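Local structure of uncharacterized protein (Legionella longbeachae NSW150, 4JZA) at residues A349-H354 against K371-S376; K401-S406 against H545-C550. The protein probably removes the 3-phosphate of phosphatidylinositol 3-phosphate, acting as a phosphoinositide phosphatase linked to lipid metabolism in the encounter of pathogen and host. All blocks are in the same frame, centred on the assembly; numbering follows the deposited sequence.

Interaction 1 (A349-H354 against K371-S376); sequences ANYAAH and KRYRSS
Backbone hydrogen bonds zip 352-354 to 372-374 as the open end of an antiparallel hairpin. A352 N gives to R374 O at 2.9 Å, and R374 N returns to A352 O at 2.8 Å, nearly along the C=O axis. H354 and R372 repeat the exchange, both donors lying in the carbonyl planes. Beyond the strands, S376 N reaches A349 O (2.8 Å) from above its carbonyl plane, and one water ties A349 N to S376 O.

Apolar contact is small: A353 CB packs on CE2 of Y373 at 3.6 Å, across the non-hydrogen-bonded pair.

On the other face stand A352, H354, R372 and R374, beneath helices 556-574 and 604-612. H354 and R372 run alongside each other, the imidazole bringing its edge to one guanidinium face with the planes 84° apart. The R374 side chain passes along A352, its CG and CD beside A352 CB.

Both guanidinium groups are buried and held by charge: R372 pairs with D565 and R374 with D164. R374 also binds G553 O and S376 OG binds S552 O, so this hairpin end gives polar anchors to the loop following strand 545-549.

Interaction 2 (K401-S406 against H545-C550); sequences KVMEYS and HSYGSC
H545 and Y547 both carry CG anti to the backbone N (chi1 180° and 171°), which swings their rings off strand 545-549 onto one face, where the end of helix 388-402 meets them. This strand is a parallel inner strand of the large mixed sheet, between 365-374 and 412-416. It leads into C550, the first residue of a CX5R sequence closed by R556, consistent with the P-loop of cysteine-dependent phosphatases.

The polar link is a single bond. H545 NE2 donates to V402 O, the carbonyl at the helix end, over 3.0 Å; the bond is nearly straight, 164° at the hydrogen, and the oxygen lies close to the ring plane. NE2 therefore carries a proton.

The chain then folds back through a type I turn from M403 to S406, laying S406 over one face of the imidazole. S406 N sits over the centre of that face, with S406 CB 3.6 Å from H545 CG. At the edge, the selenium of selenomethionine M403 stands 4.0 Å from H545 CD2. In the M403 chain CG lies anti to the carbonyl carbon, and bends at chi2 and chi3 bring its terminal CE to Y547 CD2.

Y547 receives V402 on its face: CG1 lies over the ring centre in a CH-pi contact, while CG2 reaches toward CE1 at 3.5 Å. The far end of the tyrosine is fixed from outside, its OH bonding to S375 OG.

K401 NZ, still on the helix, forms a salt bridge with E404 OE1 in the turn. Within the turn, M403 O accepts two bonds from one residue: S406 N at 3.0 Å, and S406 OG at 2.5 Å, in the carbonyl plane and on a lone pair.

Both contacts reach one nine-stranded mixed sheet, their centres about 7 Å apart; 401-406 packs on it from outside. Along the chain they come in series: the hairpin of 352-359 and 365-374 closes interaction 1, helix 388-402 follows, and strand 545-549 then lies parallel beside 365-374 to take part in interaction 2. Side chains stitch them together: Y351 OH bonds to E404 OE2, and the Y373 ring meets that of H545. Interaction 1 thus adjoins the strand entering the CX5R loop from its neighbour in the sheet, and interaction 2 covers one face of that strand with a helix end and turn.

Interaction 1 (A349-H354 against K371-S376)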
loop_
_atom_site.group_PDB
_atom_site.type_symbol
_atom_site.label_atom_id
_atom_site.label_comp_id
_atom_site.label_asym_id
_atom_site.label_seq_id
_atom_site.Cartn_x
_atom_site.Cartn_y
_atom_site.Cartn_z
ATOM N N ALA A 349 -10.771 -3.919 4.118
ATOM C CA ALA A 349 -10.271 -3.414 2.868
ATOM C C ALA A 349 -10.829 -4.231 1.788
ATOM O O ALA A 349 -11.128 -5.414 1.983
ATOM C CB ALA A 349 -8.762 -3.475 2.814
ATOM N N ASN A 350 -10.955 -3.589 0.632
ATOM C CA ASN A 350 -11.416 -4.238 -0.572
ATOM C C ASN A 350 -12.701 -4.981 -0.296
ATOM O O ASN A 350 -12.869 -6.105 -0.767
ATOM C CB ASN A 350 -10.324 -5.178 -1.115
ATOM C CG ASN A 350 -10.553 -5.588 -2.567
ATOM O OD1 ASN A 350 -11.363 -4.996 -3.318
ATOM N ND2 ASN A 350 -9.835 -6.610 -2.979
ATOM N N TYR A 351 -13.610 -4.337 0.453
ATOM C CA TYR A 351 -14.821 -4.961 0.946
ATOM C C TYR A 351 -15.952 -4.781 -0.038
ATOM O O TYR A 351 -16.270 -3.671 -0.420
ATOM C CB TYR A 351 -15.194 -4.363 2.287
ATOM C CG TYR A 351 -16.464 -4.914 2.964
ATOM C CD1 TYR A 351 -16.672 -6.298 3.125
ATOM C CD2 TYR A 351 -17.420 -4.045 3.507
ATOM C CE1 TYR A 351 -17.785 -6.795 3.790
ATOM C CE2 TYR A 351 -18.535 -4.535 4.176
ATOM C CZ TYR A 351 -18.727 -5.907 4.317
ATOM O OH TYR A 351 -19.884 -6.373 4.954
ATOM N N ALA A 352 -16.577 -5.881 -0.436
ATOM C CA ALA A 352 -17.548 -5.817 -1.527
ATOM C C ALA A 352 -18.409 -7.021 -1.475
ATOM O O ALA A 352 -18.056 -8.015 -0.795
ATOM C CB ALA A 352 -16.851 -5.749 -2.870
ATOM N N ALA A 353 -19.523 -6.945 -2.210
ATOM C CA ALA A 353 -20.388 -8.088 -2.372
ATOM C C ALA A 353 -20.469 -8.471 -3.827
ATOM O O ALA A 353 -20.826 -7.645 -4.659
ATOM C CB ALA A 353 -21.769 -7.774 -1.851
ATOM N N HIS A 354 -20.181 -9.746 -4.102
ATOM C CA HIS A 354 -20.124 -10.293 -5.453
ATOM C C HIS A 354 -21.374 -11.076 -5.681
ATOM O O HIS A 354 -21.740 -11.903 -4.842
ATOM C CB HIS A 354 -18.895 -11.236 -5.677
ATOM C CG HIS A 354 -18.803 -11.744 -7.079
ATOM N ND1 HIS A 354 -19.222 -13.005 -7.435
ATOM C CD2 HIS A 354 -18.433 -11.131 -8.229
ATOM C CE1 HIS A 354 -19.108 -13.152 -8.742
ATOM N NE2 HIS A 354 -18.619 -12.032 -9.250
ATOM N N LYS A 371 -25.781 -12.604 -2.905
ATOM C CA LYS A 371 -24.594 -11.846 -2.572
ATOM C C LYS A 371 -23.580 -12.703 -1.843
ATOM O O LYS A 371 -23.945 -13.430 -0.927
ATOM C CB LYS A 371 -24.959 -10.579 -1.806
ATOM C CG LYS A 371 -25.514 -9.563 -2.782
ATOM C CD LYS A 371 -26.084 -8.313 -2.163
ATOM C CE LYS A 371 -26.842 -7.555 -3.255
ATOM N NZ LYS A 371 -26.823 -6.076 -3.032
ATOM N N ARG A 372 -22.334 -12.698 -2.349
ATOM C CA ARG A 372 -21.215 -13.380 -1.726
ATOM C C ARG A 372 -20.217 -12.271 -1.405
ATOM O O ARG A 372 -19.833 -11.483 -2.270
ATOM C CB ARG A 372 -20.618 -14.443 -2.648
ATOM C CG ARG A 372 -21.561 -15.629 -2.873
ATOM C CD ARG A 372 -21.841 -15.884 -4.344
ATOM N NE ARG A 372 -20.656 -16.362 -5.012
ATOM C CZ ARG A 372 -20.427 -16.270 -6.316
ATOM N NH1 ARG A 372 -21.306 -15.727 -7.141
ATOM N NH2 ARG A 372 -19.291 -16.749 -6.803
ATOM N N TYR A 373 -19.807 -12.208 -0.149
ATOM C CA TYR A 373 -19.021 -11.095 0.356
ATOM C C TYR A 373 -17.522 -11.361 0.392
ATOM O O TYR A 373 -17.081 -12.441 0.733
ATOM C CB TYR A 373 -19.546 -10.661 1.725
ATOM C CG TYR A 373 -21.002 -10.257 1.696
ATOM C CD1 TYR A 373 -22.002 -11.209 1.731
ATOM C CD2 TYR A 373 -21.374 -8.931 1.619
ATOM C CE1 TYR A 373 -23.327 -10.850 1.696
ATOM C CE2 TYR A 373 -22.701 -8.567 1.585
ATOM C CZ TYR A 373 -23.671 -9.535 1.621
ATOM O OH TYR A 373 -24.994 -9.188 1.588
ATOM N N ARG A 374 -16.753 -10.357 0.001
ATOM C CA ARG A 374 -15.312 -10.473 -0.128
ATOM C C ARG A 374 -14.611 -9.318 0.560
ATOM O O ARG A 374 -15.133 -8.223 0.624
ATOM C CB ARG A 374 -14.936 -10.469 -1.603
ATOM C CG ARG A 374 -15.633 -9.378 -2.390
ATOM C CD ARG A 374 -15.368 -9.489 -3.870
ATOM N NE ARG A 374 -13.980 -9.813 -4.142
ATOM C CZ ARG A 374 -13.442 -9.799 -5.350
ATOM N NH1 ARG A 374 -14.172 -9.469 -6.392
ATOM N NH2 ARG A 374 -12.177 -10.114 -5.513
ATOM N N SER A 375 -13.425 -9.575 1.083
ATOM C CA SER A 375 -12.602 -8.550 1.699
ATOM C C SER A 375 -11.156 -9.015 1.762
ATOM O O SER A 375 -10.860 -10.156 1.473
ATOM C CB SER A 375 -13.116 -8.190 3.093
ATOM O OG SER A 375 -12.532 -9.005 4.088
ATOM N N SER A 376 -10.259 -8.114 2.123
ATOM C CA SER A 376 -8.910 -8.486 2.501
ATOM C C SER A 376 -8.979 -9.223 3.828
ATOM O O SER A 376 -9.896 -9.027 4.605
ATOM C CB SER A 376 -8.033 -7.253 2.637
ATOM O OG SER A 376 -7.878 -6.611 1.396
HETATM O O HOH W 1 -9.772 -6.309 5.567
HETATM O O HOH W 2 -12.323 -8.695 -1.831
#

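Interaction 2 (K401-S406 against H545-C550)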
loop_
_atom_site.group_PDB
_atom_site.type_symbol
_atom_site.label_atom_id
_atom_site.label_comp_id
_atom_site.label_asym_id
_atom_site.label_seq_id
_atom_site.Cartn_x
_atom_site.Cartn_y
_atom_site.Cartn_z
ATOM N N LYS A 401 -17.499 -6.564 11.010
ATOM C CA LYS A 401 -18.052 -5.787 9.923
ATOM C C LYS A 401 -18.423 -6.718 8.754
ATOM O O LYS A 401 -19.386 -6.516 8.023
ATOM C CB LYS A 401 -17.050 -4.764 9.507
ATOM C CG LYS A 401 -17.580 -3.864 8.444
ATOM C CD LYS A 401 -18.849 -3.176 8.871
ATOM C CE LYS A 401 -19.162 -2.089 7.865
ATOM N NZ LYS A 401 -20.431 -1.364 8.200
ATOM N N VAL A 402 -17.662 -7.777 8.656
ATOM C CA VAL A 402 -17.709 -8.701 7.543
ATOM C C VAL A 402 -18.860 -9.737 7.754
ATOM O O VAL A 402 -19.383 -10.361 6.806
ATOM C CB VAL A 402 -16.234 -9.251 7.362
ATOM C CG1 VAL A 402 -16.118 -10.744 7.275
ATOM C CG2 VAL A 402 -15.522 -8.531 6.223
HETATM N N MSE A 403 -19.292 -9.872 9.002
HETATM C CA MSE A 403 -20.457 -10.671 9.331
HETATM C C MSE A 403 -21.709 -9.822 9.372
HETATM O O MSE A 403 -22.793 -10.323 9.688
HETATM C CB MSE A 403 -20.207 -11.309 10.684
HETATM C CG MSE A 403 -19.012 -12.247 10.643
HETATM SE SE MSE A 403 -19.487 -13.870 9.643
HETATM C CE MSE A 403 -17.878 -14.165 8.576
ATOM N N GLU A 404 -21.624 -8.545 9.020
ATOM C CA GLU A 404 -22.771 -7.671 9.238
ATOM C C GLU A 404 -24.040 -8.173 8.526
ATOM O O GLU A 404 -25.093 -7.956 9.034
ATOM C CB GLU A 404 -22.467 -6.181 8.928
ATOM C CG GLU A 404 -22.426 -5.785 7.441
ATOM C CD GLU A 404 -21.888 -4.362 7.184
ATOM O OE1 GLU A 404 -22.202 -3.453 7.987
ATOM O OE2 GLU A 404 -21.178 -4.126 6.162
ATOM N N TYR A 405 -23.952 -8.851 7.374
ATOM C CA TYR A 405 -25.164 -9.240 6.610
ATOM C C TYR A 405 -25.591 -10.655 6.881
ATOM O O TYR A 405 -26.612 -11.130 6.368
ATOM C CB TYR A 405 -24.996 -9.015 5.129
ATOM C CG TYR A 405 -25.118 -7.577 4.750
ATOM C CD1 TYR A 405 -26.364 -6.961 4.634
ATOM C CD2 TYR A 405 -23.968 -6.798 4.496
ATOM C CE1 TYR A 405 -26.481 -5.608 4.275
ATOM C CE2 TYR A 405 -24.067 -5.444 4.132
ATOM C CZ TYR A 405 -25.332 -4.863 4.022
ATOM O OH TYR A 405 -25.429 -3.553 3.681
ATOM N N SER A 406 -24.848 -11.321 7.739
ATOM C CA SER A 406 -25.326 -12.551 8.314
ATOM C C SER A 406 -26.410 -12.234 9.346
ATOM O O SER A 406 -26.600 -11.062 9.723
ATOM C CB SER A 406 -24.178 -13.266 9.010
ATOM O OG SER A 406 -23.753 -12.585 10.165
ATOM N N HIS A 545 -24.633 -17.309 5.232
ATOM C CA HIS A 545 -23.868 -16.138 4.844
ATOM C C HIS A 545 -22.526 -16.552 4.239
ATOM O O HIS A 545 -21.727 -17.233 4.883
ATOM C CB HIS A 545 -23.622 -15.279 6.073
ATOM C CG HIS A 545 -22.832 -14.038 5.797
ATOM N ND1 HIS A 545 -23.211 -13.081 4.904
ATOM C CD2 HIS A 545 -21.680 -13.599 6.310
ATOM C CE1 HIS A 545 -22.326 -12.101 4.884
ATOM N NE2 HIS A 545 -21.401 -12.380 5.751
ATOM N N SER A 546 -22.298 -16.125 3.004
ATOM C CA SER A 546 -21.084 -16.456 2.232
ATOM C C SER A 546 -20.023 -15.369 2.336
ATOM O O SER A 546 -20.208 -14.286 1.843
ATOM C CB SER A 546 -21.446 -16.670 0.765
ATOM O OG SER A 546 -20.295 -16.651 -0.020
ATOM N N TYR A 547 -18.940 -15.656 3.038
ATOM C CA TYR A 547 -17.817 -14.730 3.148
ATOM C C TYR A 547 -16.513 -15.480 2.951
ATOM O O TYR A 547 -16.357 -16.646 3.392
ATOM C CB TYR A 547 -17.777 -13.968 4.505
ATOM C CG TYR A 547 -16.478 -13.185 4.682
ATOM C CD1 TYR A 547 -16.251 -11.969 3.994
ATOM C CD2 TYR A 547 -15.450 -13.699 5.439
ATOM C CE1 TYR A 547 -15.049 -11.262 4.120
ATOM C CE2 TYR A 547 -14.255 -13.026 5.565
ATOM C CZ TYR A 547 -14.047 -11.798 4.894
ATOM O OH TYR A 547 -12.817 -11.165 5.002
ATOM N N GLY A 548 -15.559 -14.795 2.322
ATOM C CA GLY A 548 -14.204 -15.328 2.226
ATOM C C GLY A 548 -13.184 -14.285 1.850
ATOM O O GLY A 548 -13.530 -13.156 1.499
ATOM N N SER A 549 -11.916 -14.653 2.009
ATOM C CA SER A 549 -10.820 -13.815 1.603
ATOM C C SER A 549 -9.619 -14.661 1.260
ATOM O O SER A 549 -9.513 -15.807 1.683
ATOM C CB SER A 549 -10.441 -12.891 2.724
ATOM O OG SER A 549 -9.853 -13.639 3.753
ATOM N N CYS A 550 -8.733 -14.080 0.462
ATOM C CA CYS A 550 -7.352 -14.490 0.396
ATOM C C CYS A 550 -6.610 -13.395 1.152
ATOM O O CYS A 550 -7.242 -12.653 1.852
ATOM C CB CYS A 550 -6.912 -14.579 -1.044
ATOM S SG CYS A 550 -7.217 -13.096 -2.025
#